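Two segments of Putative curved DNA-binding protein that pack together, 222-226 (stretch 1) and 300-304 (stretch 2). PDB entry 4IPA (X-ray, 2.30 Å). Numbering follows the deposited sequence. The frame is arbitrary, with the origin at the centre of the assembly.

Stretch 1 222-226: KNEIE
Stretch 2 300-304: GTFPF

Two segments, 77 or more residues apart in sequence wherever they touch, bury 263 Å² between them and run in broadly the same direction. In register, Asn223 lies nearest Thr301, CA to CA 6.3 Å. Neither stretch forms a regular strand at this pair, and one direct hydrogen bond joins them: Thr301 OG1 donates to Asn223 O at 2.8 Å. Thr301 (phi/psi -109/16) points its CA-to-CB bond toward stretch 1, and its p rotamer (chi1 53°) places the hydroxyl at that carbonyl.

Asn223 adopts a left-handed backbone conformation (56/29), with CB sideways and chi1 m (-67°), chi2 -48°. Its OD1 accepts from water 1 at 3.0 Å, and the same water accepts from Thr301 N at 2.9 Å. Water 2 accepts from Ile225 N at 3.2 Å and donates to Thr301 O at 2.8 Å, a backbone-to-backbone bridge.

The CA-to-CB bond of Phe302 (-91/150) also points sideways, but chi1 m (-69°) and chi2 -78° bring the ring end nearer stretch 1: CZ lies 3.8 Å from Asn223 CA, and CE1 3.8 Å from Ile225 CG2, which meets the ring edge near its plane. Ile225 (-111/7) points toward stretch 2; chi1 p (47°) also places CG1 3.7 Å from Pro303 CD, and chi2 p (60°) sets CD1. Pro303 (-58/147, C-gamma exo) directs CB toward stretch 1.

Glu224 (-145/121) points away. Its chi1 t (-178°), chi2 p (67°) and chi3 94° turn the carboxylate toward Glu226, whose N donates to Glu224 OE2 at 2.9 Å (N-H...acceptor angle 151°). Glu226 (-135/68; chi1 m -73°, chi2 t 174°, chi3 -20°) bonds its carboxylate elsewhere in the structure. Lys222 (-55/126) points away, all-t. Gly300 has positive phi (59/-118), favouring glycine, just after a helix. Phe304 (-147/162; chi1 p 64°, chi2 -85°) is out of reach.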

# COMPACT_ATOMS: atom_id res chain seq x y z
N LYS A 222 13.76 8.15 -6.09
CA LYS A 222 14.34 7.30 -7.11
C LYS A 222 14.88 6.04 -6.44
O LYS A 222 15.64 6.13 -5.48
CB LYS A 222 15.45 8.02 -7.88
CG LYS A 222 15.70 7.39 -9.24
CD LYS A 222 16.95 7.91 -9.93
CE LYS A 222 17.09 7.27 -11.30
NZ LYS A 222 18.50 7.24 -11.78
N ASN A 223 14.45 4.88 -6.93
CA ASN A 223 14.85 3.60 -6.35
C ASN A 223 14.53 3.49 -4.87
O ASN A 223 15.23 2.80 -4.14
CB ASN A 223 16.36 3.38 -6.54
CG ASN A 223 16.74 3.19 -7.98
OD1 ASN A 223 16.11 2.41 -8.71
ND2 ASN A 223 17.76 3.92 -8.42
N GLU A 224 13.49 4.18 -4.40
CA GLU A 224 13.17 4.08 -2.98
C GLU A 224 11.67 4.14 -2.68
O GLU A 224 10.98 5.11 -3.02
CB GLU A 224 13.91 5.18 -2.19
CG GLU A 224 13.67 5.14 -0.68
CD GLU A 224 14.27 3.91 -0.02
OE1 GLU A 224 15.43 4.01 0.46
OE2 GLU A 224 13.59 2.84 0.01
N ILE A 225 11.15 3.09 -2.04
CA ILE A 225 9.76 3.12 -1.59
C ILE A 225 9.64 3.19 -0.07
O ILE A 225 8.55 3.10 0.47
CB ILE A 225 8.90 1.99 -2.22
CG1 ILE A 225 9.60 0.63 -2.13
CG2 ILE A 225 8.57 2.33 -3.68
CD1 ILE A 225 9.93 0.17 -0.70
N GLU A 226 10.77 3.36 0.61
CA GLU A 226 10.78 3.60 2.05
C GLU A 226 11.74 4.73 2.37
O GLU A 226 12.77 4.50 3.00
CB GLU A 226 11.16 2.34 2.82
CG GLU A 226 10.06 1.30 2.83
CD GLU A 226 10.47 -0.01 3.47
OE1 GLU A 226 11.68 -0.28 3.58
OE2 GLU A 226 9.56 -0.78 3.85
N GLY A 300 16.32 -4.61 -8.18
CA GLY A 300 17.06 -3.54 -7.53
C GLY A 300 16.71 -3.49 -6.06
O GLY A 300 16.94 -4.44 -5.31
N THR A 301 16.14 -2.37 -5.62
CA THR A 301 15.83 -2.21 -4.21
C THR A 301 14.31 -2.27 -3.96
O THR A 301 13.83 -1.87 -2.89
CB THR A 301 16.38 -0.88 -3.71
OG1 THR A 301 15.90 0.16 -4.56
CG2 THR A 301 17.91 -0.89 -3.77
N PHE A 302 13.57 -2.78 -4.94
CA PHE A 302 12.12 -2.85 -4.82
C PHE A 302 11.61 -4.17 -4.21
O PHE A 302 12.24 -5.22 -4.35
CB PHE A 302 11.45 -2.54 -6.16
CG PHE A 302 11.60 -1.09 -6.59
CD1 PHE A 302 10.79 -0.10 -6.03
CD2 PHE A 302 12.54 -0.72 -7.56
CE1 PHE A 302 10.91 1.24 -6.42
CE2 PHE A 302 12.67 0.61 -7.97
CZ PHE A 302 11.85 1.61 -7.40
N PRO A 303 10.47 -4.10 -3.50
CA PRO A 303 9.95 -5.33 -2.90
C PRO A 303 9.70 -6.40 -3.94
O PRO A 303 9.37 -6.09 -5.09
CB PRO A 303 8.64 -4.88 -2.25
CG PRO A 303 8.89 -3.40 -1.93
CD PRO A 303 9.70 -2.91 -3.11
N PHE A 304 9.90 -7.66 -3.54
CA PHE A 304 9.66 -8.79 -4.42
C PHE A 304 9.18 -9.98 -3.60
O PHE A 304 9.34 -10.00 -2.36
CB PHE A 304 10.93 -9.15 -5.19
CG PHE A 304 12.04 -9.62 -4.32
CD1 PHE A 304 12.89 -8.70 -3.70
CD2 PHE A 304 12.23 -10.96 -4.10
CE1 PHE A 304 13.90 -9.14 -2.88
CE2 PHE A 304 13.26 -11.40 -3.27
CZ PHE A 304 14.09 -10.49 -2.66
O HOH W 1 16.13 -0.42 -7.83
O HOH W 2 13.14 0.61 -1.67